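PDB 6GWI: putrescine aminotransferase from Halomonas elongata DSM 2581, which probably transfers amino groups from amines such as putrescine to keto acids, using pyridoxal-5'-phosphate as cofactor. Local coordinates for residues L155-H167 with G170-Q182. Numbering follows the deposited sequence.
Sequences LAGMSLGGMAPMH and GGPCVPGIAHIRQ
Ser159 OG accepts a hydrogen bond from the backbone N of Val174 at 2.8 Å. Ser159 OG also donates to Leu155 O, one turn back in the same helix, at 2.6 Å. Its chi1 of -60° sets OG beside the backbone N of Ser159, from where it reaches both partners. Leu155 O thus takes two donors, Ser159 N and Ser159 OG, from opposite faces of its carbonyl plane.

At the C-terminal end of helix 155-160, His179 NE2 donates to Leu160 O at 3.2 Å. The bond is bent, 143° at the hydrogen. The acceptor lies near the imidazole plane, but NE2 sits above the carbonyl plane of Leu160. Gly161 O lies 2.8 Å from His179 NE2. From the other histidine, His167 NE2, it takes a weak bond. The two imidazoles meet obliquely, planes at 49°. With an alanine in place of His179, Leu160 O would probably be left without this donor and a gap would open beside the His167 ring.

Both segments belong to the large PLP-binding domain of a fold-type I, class-III aminotransferase. Strand 177-180 lies at the edge of the parallel part of the central sheet, beside strand 142-146. Helix 155-160 precedes it in the chain, and the connection between them includes a cis peptide before Pro172.

Further out, Met158 SD rests 3.6 Å from Cys173 SG, brought there by a chain bent at chi2 and chi3. Cys173 SG also lies obliquely near the His167 ring. Ile177 lays CG2 against Ser159 O and touches Leu160 CD2 through CD1. Val174 CG2 packs on Ala156 CA, and helix 117-134 borders both residues. At the dimer interface, Leu155 N bonds to Asp122 of the second subunit.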
# COMPACT_ATOMS: atom_id res chain seq x y z
N LEU B 155 -7.59 4.34 -5.28
CA LEU B 155 -8.50 5.24 -5.98
C LEU B 155 -7.71 6.34 -6.69
O LEU B 155 -8.02 6.71 -7.83
CB LEU B 155 -9.53 5.83 -5.02
CG LEU B 155 -10.84 5.07 -4.80
CD1 LEU B 155 -11.94 6.07 -4.47
CD2 LEU B 155 -11.27 4.20 -5.96
N ALA B 156 -6.68 6.88 -6.03
CA ALA B 156 -5.84 7.89 -6.67
C ALA B 156 -5.09 7.29 -7.86
O ALA B 156 -5.08 7.86 -8.95
CB ALA B 156 -4.86 8.48 -5.66
N GLY B 157 -4.46 6.13 -7.66
CA GLY B 157 -3.71 5.52 -8.75
C GLY B 157 -4.59 5.20 -9.94
O GLY B 157 -4.22 5.46 -11.09
N MET B 158 -5.78 4.64 -9.69
CA MET B 158 -6.72 4.35 -10.76
C MET B 158 -7.21 5.62 -11.44
O MET B 158 -7.38 5.66 -12.66
CB MET B 158 -7.90 3.54 -10.20
CG MET B 158 -9.00 3.25 -11.20
SD MET B 158 -10.37 4.40 -11.03
CE MET B 158 -11.31 3.64 -9.71
N SER B 159 -7.45 6.68 -10.65
CA SER B 159 -7.89 7.95 -11.23
C SER B 159 -6.79 8.58 -12.08
O SER B 159 -7.06 9.15 -13.15
CB SER B 159 -8.29 8.93 -10.12
OG SER B 159 -9.35 8.42 -9.34
N LEU B 160 -5.54 8.50 -11.61
CA LEU B 160 -4.41 9.03 -12.37
C LEU B 160 -4.13 8.20 -13.61
O LEU B 160 -3.70 8.75 -14.63
CB LEU B 160 -3.16 9.06 -11.48
CG LEU B 160 -3.17 10.05 -10.32
CD1 LEU B 160 -2.06 9.70 -9.33
CD2 LEU B 160 -3.00 11.47 -10.84
N GLY B 161 -4.36 6.90 -13.54
CA GLY B 161 -4.20 6.05 -14.69
C GLY B 161 -5.23 6.37 -15.75
O GLY B 161 -6.21 7.08 -15.53
N GLY B 162 -4.98 5.81 -16.94
CA GLY B 162 -5.84 6.03 -18.09
C GLY B 162 -6.51 4.77 -18.60
O GLY B 162 -6.76 4.65 -19.80
N MET B 163 -6.80 3.82 -17.70
CA MET B 163 -7.40 2.54 -18.08
C MET B 163 -8.92 2.63 -17.94
O MET B 163 -9.44 2.64 -16.82
CB MET B 163 -6.85 1.42 -17.21
CG MET B 163 -5.33 1.31 -17.22
SD MET B 163 -4.71 0.90 -18.85
CE MET B 163 -2.96 0.71 -18.51
N ALA B 164 -9.63 2.63 -19.06
CA ALA B 164 -11.09 2.71 -19.01
C ALA B 164 -11.71 1.58 -18.21
O ALA B 164 -12.65 1.86 -17.43
CB ALA B 164 -11.66 2.75 -20.43
N PRO B 165 -11.28 0.32 -18.32
CA PRO B 165 -11.90 -0.73 -17.50
C PRO B 165 -11.71 -0.52 -16.00
O PRO B 165 -12.57 -0.94 -15.22
CB PRO B 165 -11.23 -2.02 -17.99
CG PRO B 165 -10.60 -1.68 -19.31
CD PRO B 165 -10.28 -0.22 -19.26
N MET B 166 -10.61 0.11 -15.58
CA MET B 166 -10.44 0.45 -14.17
C MET B 166 -11.37 1.60 -13.79
O MET B 166 -12.04 1.56 -12.75
CB MET B 166 -8.99 0.83 -13.88
CG MET B 166 -7.98 -0.30 -14.03
SD MET B 166 -6.33 0.20 -13.49
CE MET B 166 -6.53 0.18 -11.71
N HIS B 167 -11.40 2.66 -14.61
CA HIS B 167 -12.28 3.79 -14.33
C HIS B 167 -13.73 3.35 -14.21
O HIS B 167 -14.51 3.97 -13.48
CB HIS B 167 -12.15 4.85 -15.42
CG HIS B 167 -10.81 5.53 -15.45
ND1 HIS B 167 -10.34 6.20 -16.56
CD2 HIS B 167 -9.84 5.64 -14.51
CE1 HIS B 167 -9.15 6.70 -16.30
NE2 HIS B 167 -8.82 6.37 -15.06
N GLY B 170 -15.81 0.91 -9.44
CA GLY B 170 -15.54 1.43 -8.12
C GLY B 170 -15.40 2.93 -8.02
O GLY B 170 -15.01 3.42 -6.96
N GLY B 171 -15.72 3.67 -9.09
CA GLY B 171 -15.72 5.11 -9.02
C GLY B 171 -16.88 5.61 -8.18
O GLY B 171 -17.66 4.83 -7.64
N PRO B 172 -17.02 6.95 -8.09
CA PRO B 172 -16.29 8.02 -8.79
C PRO B 172 -14.80 8.13 -8.45
O PRO B 172 -14.36 7.75 -7.37
CB PRO B 172 -17.03 9.29 -8.34
CG PRO B 172 -17.74 8.92 -7.10
CD PRO B 172 -18.13 7.49 -7.28
N CYS B 173 -14.05 8.66 -9.42
CA CYS B 173 -12.63 8.89 -9.28
C CYS B 173 -12.34 10.11 -8.40
O CYS B 173 -13.24 10.89 -8.05
CB CYS B 173 -11.99 9.10 -10.65
SG CYS B 173 -11.82 7.61 -11.62
N VAL B 174 -11.08 10.25 -8.01
CA VAL B 174 -10.63 11.49 -7.38
C VAL B 174 -10.84 12.64 -8.36
O VAL B 174 -10.53 12.50 -9.55
CB VAL B 174 -9.15 11.39 -6.97
CG1 VAL B 174 -8.66 12.70 -6.37
CG2 VAL B 174 -8.94 10.24 -5.99
N PRO B 175 -11.38 13.78 -7.93
CA PRO B 175 -11.63 14.88 -8.88
C PRO B 175 -10.35 15.51 -9.40
O PRO B 175 -9.28 15.41 -8.81
CB PRO B 175 -12.43 15.89 -8.05
CG PRO B 175 -13.01 15.10 -6.93
CD PRO B 175 -11.98 14.07 -6.61
N GLY B 176 -10.49 16.18 -10.55
CA GLY B 176 -9.43 17.02 -11.06
C GLY B 176 -8.31 16.31 -11.78
O GLY B 176 -7.17 16.79 -11.75
N ILE B 177 -8.59 15.20 -12.46
CA ILE B 177 -7.61 14.49 -13.27
C ILE B 177 -8.09 14.52 -14.72
O ILE B 177 -9.20 14.06 -15.02
CB ILE B 177 -7.43 13.03 -12.83
CG1 ILE B 177 -7.30 12.90 -11.31
CG2 ILE B 177 -6.22 12.42 -13.55
CD1 ILE B 177 -6.18 13.66 -10.73
N ALA B 178 -7.24 15.02 -15.62
CA ALA B 178 -7.49 14.98 -17.05
C ALA B 178 -6.53 13.99 -17.72
O ALA B 178 -5.53 13.57 -17.12
CB ALA B 178 -7.35 16.36 -17.68
N HIS B 179 -6.86 13.61 -18.95
CA HIS B 179 -6.07 12.63 -19.69
C HIS B 179 -5.90 13.04 -21.14
O HIS B 179 -6.89 13.37 -21.82
CB HIS B 179 -6.72 11.24 -19.59
CG HIS B 179 -6.72 10.69 -18.20
ND1 HIS B 179 -7.78 10.87 -17.33
CD2 HIS B 179 -5.79 10.00 -17.52
CE1 HIS B 179 -7.50 10.30 -16.18
NE2 HIS B 179 -6.30 9.76 -16.26
N ILE B 180 -4.66 13.04 -21.61
CA ILE B 180 -4.34 13.34 -22.99
C ILE B 180 -3.94 12.05 -23.70
O ILE B 180 -3.77 11.00 -23.07
CB ILE B 180 -3.22 14.40 -23.11
CG1 ILE B 180 -1.93 13.88 -22.48
CG2 ILE B 180 -3.66 15.70 -22.46
CD1 ILE B 180 -0.75 14.81 -22.61
N ARG B 181 -3.78 12.14 -25.01
CA ARG B 181 -3.47 10.97 -25.83
C ARG B 181 -2.08 10.43 -25.51
O ARG B 181 -1.20 11.15 -25.01
CB ARG B 181 -3.57 11.33 -27.31
CG ARG B 181 -2.55 12.37 -27.74
CD ARG B 181 -2.81 12.87 -29.15
NE ARG B 181 -2.84 11.79 -30.13
CZ ARG B 181 -3.12 11.96 -31.42
NH1 ARG B 181 -3.42 13.17 -31.88
NH2 ARG B 181 -3.12 10.92 -32.24
N GLN B 182 -1.88 9.13 -25.82
CA GLN B 182 -0.63 8.44 -25.51
C GLN B 182 0.29 8.41 -26.73
O GLN B 182 -0.18 8.31 -27.87
CB GLN B 182 -0.91 7.00 -25.06
CG GLN B 182 -1.71 6.19 -26.07
CD GLN B 182 -1.74 4.70 -25.75
OE1 GLN B 182 -0.94 4.20 -24.95
NE2 GLN B 182 -2.65 3.98 -26.39